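Local structure of V-type ATP synthase alpha chain (Nanoarchaeum equitans Kin4-M, 5BN3) at residues S242-I248 with S314-D320; V260-P265 with L276-L282. The protein is the A subunit of a V-type rotary complex, built round a P-loop nucleotide-binding domain that lies between beta-barrel and C-terminal domains in sequence. All blocks are in the same frame, centred on the assembly; numbering follows the deposited sequence.

Contact 1: residues S242-I248 with S314-D320; sequences SDIVIYI and SVVVNAD
Ile244 O is gripped twice: Val316 N reaches it across the contact at 3.1 Å, and Ser242 OG bonds to it at 2.9 Å from above the carbonyl plane. Residues 244-248 and 314-320 are neighbouring parallel strands in the central sheet of the P-loop NTPase domain. The ladder tightens further on, where Ile248 N meets Asn318 O at 2.7 Å. At the start of the pair Asp243 OD2 accepts the Ser314 amide N at 2.9 Å in an almost straight bond (175°), using its anti side. Val315 belongs to a magnesium site with Ser372 and Thr374 of the next strand. Ile244, Ile246, Ile248 and Val315 pack against helix 293-309, while Val317 touches Leu373 and, through CG1, Ile248 CD1 at 3.7 Å. The other face carries Val245, Tyr247 and Asn318, which touch helix 229-239, and Val316, which meets Phe200. There Asn233 holds Asn318 ND2, while the buried OD1 has no partner in the model. With chi1 at -162°, the Tyr247 ring swings towards strand 314-320; its OH makes a weak bond to Asp320 OD2, which also hydrogen-bonds Thr230 OG1 in the P-loop, and Tyr247 CD2 rests 3.8 Å from Asn318 CB.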
loop_
_atom_site.group_PDB
_atom_site.type_symbol
_atom_site.label_atom_id
_atom_site.label_comp_id
_atom_site.label_asym_id
_atom_site.label_seq_id
_atom_site.Cartn_x
_atom_site.Cartn_y
_atom_site.Cartn_z
ATOM N N SER A 242 -31.593 13.837 29.315
ATOM C CA SER A 242 -32.423 13.043 28.411
ATOM C C SER A 242 -33.511 12.297 29.176
ATOM O O SER A 242 -33.320 11.932 30.338
ATOM C CB SER A 242 -31.546 12.045 27.646
ATOM O OG SER A 242 -32.290 11.344 26.666
ATOM N N ASP A 243 -34.648 12.071 28.522
ATOM C CA ASP A 243 -35.733 11.302 29.126
ATOM C C ASP A 243 -35.414 9.811 29.099
ATOM O O ASP A 243 -35.637 9.095 30.076
ATOM C CB ASP A 243 -37.048 11.554 28.382
ATOM C CG ASP A 243 -37.514 12.991 28.486
ATOM O OD1 ASP A 243 -37.469 13.555 29.600
ATOM O OD2 ASP A 243 -37.921 13.559 27.449
ATOM N N ILE A 244 -34.886 9.357 27.966
ATOM C CA ILE A 244 -34.594 7.943 27.757
ATOM C C ILE A 244 -33.173 7.765 27.218
ATOM O O ILE A 244 -32.727 8.531 26.362
ATOM C CB ILE A 244 -35.602 7.311 26.767
ATOM C CG1 ILE A 244 -37.019 7.360 27.345
ATOM C CG2 ILE A 244 -35.225 5.873 26.448
ATOM C CD1 ILE A 244 -37.188 6.525 28.597
ATOM N N VAL A 245 -32.465 6.763 27.736
ATOM C CA VAL A 245 -31.138 6.413 27.239
ATOM C C VAL A 245 -31.134 4.970 26.745
ATOM O O VAL A 245 -31.539 4.056 27.468
ATOM C CB VAL A 245 -30.064 6.575 28.333
ATOM C CG1 VAL A 245 -28.719 6.058 27.845
ATOM C CG2 VAL A 245 -29.947 8.023 28.748
ATOM N N ILE A 246 -30.688 4.766 25.511
ATOM C CA ILE A 246 -30.545 3.421 24.970
ATOM C C ILE A 246 -29.083 3.136 24.660
ATOM O O ILE A 246 -28.485 3.787 23.802
ATOM C CB ILE A 246 -31.386 3.243 23.700
ATOM C CG1 ILE A 246 -32.863 3.443 24.036
ATOM C CG2 ILE A 246 -31.162 1.867 23.092
ATOM C CD1 ILE A 246 -33.721 3.695 22.839
ATOM N N TYR A 247 -28.503 2.171 25.369
ATOM C CA TYR A 247 -27.115 1.796 25.133
ATOM C C TYR A 247 -27.048 0.500 24.334
ATOM O O TYR A 247 -27.490 -0.551 24.803
ATOM C CB TYR A 247 -26.354 1.639 26.454
ATOM C CG TYR A 247 -24.853 1.674 26.282
ATOM C CD1 TYR A 247 -24.146 0.533 25.938
ATOM C CD2 TYR A 247 -24.145 2.853 26.462
ATOM C CE1 TYR A 247 -22.775 0.565 25.775
ATOM C CE2 TYR A 247 -22.775 2.894 26.303
ATOM C CZ TYR A 247 -22.096 1.748 25.960
ATOM O OH TYR A 247 -20.730 1.787 25.800
ATOM N N ILE A 248 -26.499 0.580 23.126
ATOM C CA ILE A 248 -26.334 -0.601 22.293
ATOM C C ILE A 248 -24.897 -1.108 22.345
ATOM O O ILE A 248 -23.982 -0.469 21.817
ATOM C CB ILE A 248 -26.708 -0.322 20.823
ATOM C CG1 ILE A 248 -28.052 0.408 20.740
ATOM C CG2 ILE A 248 -26.757 -1.620 20.033
ATOM C CD1 ILE A 248 -28.490 0.721 19.320
ATOM N N SER A 314 -37.363 13.072 24.687
ATOM C CA SER A 314 -36.017 13.189 24.143
ATOM C C SER A 314 -35.259 11.905 24.457
ATOM O O SER A 314 -35.279 11.420 25.592
ATOM C CB SER A 314 -35.290 14.399 24.730
ATOM O OG SER A 314 -35.069 14.243 26.117
ATOM N N VAL A 315 -34.614 11.345 23.438
ATOM C CA VAL A 315 -33.945 10.057 23.553
ATOM C C VAL A 315 -32.512 10.179 23.043
ATOM O O VAL A 315 -32.242 10.935 22.106
ATOM C CB VAL A 315 -34.679 8.983 22.714
ATOM C CG1 VAL A 315 -34.075 7.603 22.943
ATOM C CG2 VAL A 315 -36.155 8.964 23.049
ATOM N N VAL A 316 -31.594 9.454 23.675
ATOM C CA VAL A 316 -30.247 9.310 23.136
ATOM C C VAL A 316 -29.910 7.837 22.932
ATOM O O VAL A 316 -30.169 7.004 23.802
ATOM C CB VAL A 316 -29.175 10.008 24.014
ATOM C CG1 VAL A 316 -29.252 9.526 25.445
ATOM C CG2 VAL A 316 -27.780 9.777 23.448
ATOM N N VAL A 317 -29.366 7.518 21.763
ATOM C CA VAL A 317 -28.869 6.176 21.493
ATOM C C VAL A 317 -27.350 6.201 21.410
ATOM O O VAL A 317 -26.781 6.968 20.631
ATOM C CB VAL A 317 -29.430 5.614 20.171
ATOM C CG1 VAL A 317 -28.672 4.368 19.764
ATOM C CG2 VAL A 317 -30.902 5.294 20.315
ATOM N N ASN A 318 -26.701 5.381 22.232
ATOM C CA ASN A 318 -25.257 5.186 22.143
ATOM C C ASN A 318 -24.971 3.836 21.493
ATOM O O ASN A 318 -25.440 2.802 21.972
ATOM C CB ASN A 318 -24.605 5.239 23.530
ATOM C CG ASN A 318 -24.891 6.535 24.270
ATOM O OD1 ASN A 318 -25.851 6.629 25.035
ATOM N ND2 ASN A 318 -24.048 7.539 24.052
ATOM N N ALA A 319 -24.209 3.840 20.404
ATOM C CA ALA A 319 -23.877 2.598 19.706
ATOM C C ALA A 319 -22.378 2.310 19.759
ATOM O O ALA A 319 -21.579 3.039 19.173
ATOM C CB ALA A 319 -24.358 2.652 18.266
ATOM N N ASP A 320 -22.015 1.231 20.449
ATOM C CA ASP A 320 -20.622 0.874 20.699
ATOM C C ASP A 320 -20.431 -0.613 20.394
ATOM O O ASP A 320 -20.814 -1.456 21.200
ATOM C CB ASP A 320 -20.298 1.159 22.174
ATOM C CG ASP A 320 -18.865 0.825 22.550
ATOM O OD1 ASP A 320 -17.993 0.785 21.656
ATOM O OD2 ASP A 320 -18.601 0.615 23.756
#

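Contact 2: residues V260-P265 with L276-L282; sequences VLEEFP and LMYRTIL
Leu282 CD1 touches two consecutive helix residues, 3.6 Å from Val260 CG1 and 3.7 Å from Leu261 CD2. It thereby joins the C-terminal part of helix 254-263 to the strand that follows it, closing the beta-alpha-beta unit formed by strand 244-250, this helix and strand 280-285. One turn further on, the Phe264 ring is sandwiched. Val260 CG1 sits over the centre of one face, 3.7 Å above the plane, and Leu276 CD1 lies over the opposite face, while Leu276 CB approaches the ring at CD2. The ring edge is turned to Thr280, whose OG1 lies in the ring plane, 3.9 Å from Phe264 CD2. That hydroxyl is fixed by a bond to Leu276 O (2.8 Å), which it reaches from one side of the carbonyl plane while Arg279 N comes from the other. Met277 takes a folded path: CG leaves opposite the backbone N (chi1 -154°), then chi2 turns back to 64°. The bend lays SD against Phe264 CB at 3.6 Å and near Pro265 CD at 4.1 Å, with Pro265 alongside the methionine chain. Beyond the contact, Leu261 packs on Pro101 of a neighbouring subunit. No hydrogen bond joins the two segments, and cohesion therefore rests on apolar packing; the Thr280 hydroxyl bonds within its own segment, donating its hydrogen to Leu276 O, so its oxygen lone pairs may offer a weak electrostatic attraction to the positive rim of the Phe264 ring.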
loop_
_atom_site.group_PDB
_atom_site.type_symbol
_atom_site.label_atom_id
_atom_site.label_comp_id
_atom_site.label_asym_id
_atom_site.label_seq_id
_atom_site.Cartn_x
_atom_site.Cartn_y
_atom_site.Cartn_z
ATOM N N VAL A 260 -22.514 -1.866 33.453
ATOM C CA VAL A 260 -23.674 -0.984 33.469
ATOM C C VAL A 260 -24.761 -1.539 34.392
ATOM O O VAL A 260 -25.361 -0.800 35.171
ATOM C CB VAL A 260 -24.242 -0.782 32.050
ATOM C CG1 VAL A 260 -25.511 0.046 32.096
ATOM C CG2 VAL A 260 -23.209 -0.116 31.157
ATOM N N LEU A 261 -24.995 -2.847 34.308
ATOM C CA LEU A 261 -25.970 -3.521 35.163
ATOM C C LEU A 261 -25.627 -3.377 36.643
ATOM O O LEU A 261 -26.518 -3.289 37.486
ATOM C CB LEU A 261 -26.060 -5.006 34.805
ATOM C CG LEU A 261 -26.721 -5.391 33.482
ATOM C CD1 LEU A 261 -26.659 -6.899 33.271
ATOM C CD2 LEU A 261 -28.158 -4.917 33.464
ATOM N N GLU A 262 -24.335 -3.353 36.955
ATOM C CA GLU A 262 -23.882 -3.273 38.342
ATOM C C GLU A 262 -23.906 -1.852 38.907
ATOM O O GLU A 262 -24.217 -1.653 40.080
ATOM C CB GLU A 262 -22.469 -3.857 38.483
ATOM C CG GLU A 262 -22.384 -5.373 38.330
ATOM C CD GLU A 262 -21.011 -5.921 38.677
ATOM O OE1 GLU A 262 -20.146 -5.134 39.121
ATOM O OE2 GLU A 262 -20.794 -7.142 38.509
ATOM N N GLU A 263 -23.582 -0.871 38.071
ATOM C CA GLU A 263 -23.351 0.496 38.542
ATOM C C GLU A 263 -24.560 1.433 38.448
ATOM O O GLU A 263 -24.818 2.206 39.367
ATOM C CB GLU A 263 -22.150 1.108 37.813
ATOM C CG GLU A 263 -20.836 0.388 38.079
ATOM C CD GLU A 263 -20.413 0.475 39.531
ATOM O OE1 GLU A 263 -20.599 1.549 40.140
ATOM O OE2 GLU A 263 -19.899 -0.532 40.065
ATOM N N PHE A 264 -25.290 1.369 37.338
ATOM C CA PHE A 264 -26.447 2.246 37.117
ATOM C C PHE A 264 -27.565 2.182 38.183
ATOM O O PHE A 264 -28.173 3.209 38.489
ATOM C CB PHE A 264 -27.021 2.048 35.705
ATOM C CG PHE A 264 -26.257 2.775 34.624
ATOM C CD1 PHE A 264 -24.867 2.745 34.589
ATOM C CD2 PHE A 264 -26.929 3.477 33.634
ATOM C CE1 PHE A 264 -24.164 3.408 33.596
ATOM C CE2 PHE A 264 -26.229 4.141 32.633
ATOM C CZ PHE A 264 -24.847 4.106 32.615
ATOM N N PRO A 265 -27.852 0.987 38.741
ATOM C CA PRO A 265 -28.831 0.967 39.836
ATOM C C PRO A 265 -28.372 1.711 41.096
ATOM O O PRO A 265 -29.213 2.025 41.940
ATOM C CB PRO A 265 -28.981 -0.526 40.142
ATOM C CG PRO A 265 -28.673 -1.200 38.855
ATOM C CD PRO A 265 -27.575 -0.374 38.238
ATOM N N LEU A 276 -30.542 5.824 37.746
ATOM C CA LEU A 276 -30.317 5.898 36.305
ATOM C C LEU A 276 -30.924 4.737 35.526
ATOM O O LEU A 276 -31.360 4.906 34.388
ATOM C CB LEU A 276 -28.818 5.979 36.005
ATOM C CG LEU A 276 -28.066 7.207 36.518
ATOM C CD1 LEU A 276 -26.628 7.200 36.027
ATOM C CD2 LEU A 276 -28.763 8.466 36.070
ATOM N N MET A 277 -30.951 3.561 36.141
ATOM C CA MET A 277 -31.418 2.356 35.461
ATOM C C MET A 277 -32.858 2.468 34.950
ATOM O O MET A 277 -33.194 1.908 33.910
ATOM C CB MET A 277 -31.271 1.143 36.383
ATOM C CG MET A 277 -31.123 -0.172 35.646
ATOM S SD MET A 277 -29.608 -0.233 34.666
ATOM C CE MET A 277 -30.234 -0.926 33.137
ATOM N N TYR A 278 -33.697 3.210 35.666
ATOM C CA TYR A 278 -35.115 3.291 35.319
ATOM C C TYR A 278 -35.405 4.045 34.016
ATOM O O TYR A 278 -36.510 3.951 33.482
ATOM C CB TYR A 278 -35.921 3.892 36.475
ATOM C CG TYR A 278 -36.054 3.000 37.684
ATOM C CD1 TYR A 278 -35.914 1.623 37.576
ATOM C CD2 TYR A 278 -36.332 3.534 38.934
ATOM C CE1 TYR A 278 -36.041 0.806 38.681
ATOM C CE2 TYR A 278 -36.460 2.724 40.045
ATOM C CZ TYR A 278 -36.313 1.360 39.910
ATOM O OH TYR A 278 -36.438 0.541 41.007
ATOM N N ARG A 279 -34.422 4.790 33.512
ATOM C CA ARG A 279 -34.563 5.489 32.233
ATOM C C ARG A 279 -33.722 4.826 31.145
ATOM O O ARG A 279 -33.649 5.318 30.018
ATOM C CB ARG A 279 -34.144 6.958 32.362
ATOM C CG ARG A 279 -32.628 7.170 32.430
ATOM C CD ARG A 279 -32.242 8.623 32.188
ATOM N NE ARG A 279 -30.789 8.810 32.166
ATOM C CZ ARG A 279 -30.185 9.962 31.889
ATOM N NH1 ARG A 279 -30.905 11.037 31.601
ATOM N NH2 ARG A 279 -28.863 10.038 31.892
ATOM N N THR A 280 -33.104 3.701 31.485
ATOM C CA THR A 280 -32.126 3.072 30.604
ATOM C C THR A 280 -32.604 1.742 30.013
ATOM O O THR A 280 -33.205 0.919 30.706
ATOM C CB THR A 280 -30.799 2.851 31.355
ATOM O OG1 THR A 280 -30.363 4.094 31.922
ATOM C CG2 THR A 280 -29.725 2.324 30.416
ATOM N N ILE A 281 -32.339 1.550 28.724
ATOM C CA ILE A 281 -32.566 0.268 28.061
ATOM C C ILE A 281 -31.242 -0.241 27.502
ATOM O O ILE A 281 -30.537 0.488 26.800
ATOM C CB ILE A 281 -33.579 0.397 26.910
ATOM C CG1 ILE A 281 -34.895 0.985 27.423
ATOM C CG2 ILE A 281 -33.822 -0.955 26.253
ATOM C CD1 ILE A 281 -35.905 1.259 26.332
ATOM N N LEU A 282 -30.905 -1.489 27.816
ATOM C CA LEU A 282 -29.647 -2.078 27.367
ATOM C C LEU A 282 -29.882 -3.123 26.285
ATOM O O LEU A 282 -30.690 -4.037 26.457
ATOM C CB LEU A 282 -28.899 -2.718 28.540
ATOM C CG LEU A 282 -28.433 -1.821 29.688
ATOM C CD1 LEU A 282 -27.510 -2.584 30.628
ATOM C CD2 LEU A 282 -27.736 -0.593 29.151
#

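The centres of the two contacts lie 12 Å apart in the nucleotide-binding domain, and both reach one sheet, in which strand 244-250 has strand 314-320 on one flank and strand 280-285 on the other. Along the chain the order is 242-248, 260-265, 276-282 and 314-320, so both segments of contact 2 fall in sequence between those of contact 1. The two meet directly: Ser242 O lies 2.9 Å from Arg279 NH1, Val245 O is as close to Ile281 N, and Tyr247 packs on Leu282. Contact 1 thus builds the sheet interior near the P-loop, whereas contact 2 fastens a helix beside that sheet, next to a neighbouring subunit.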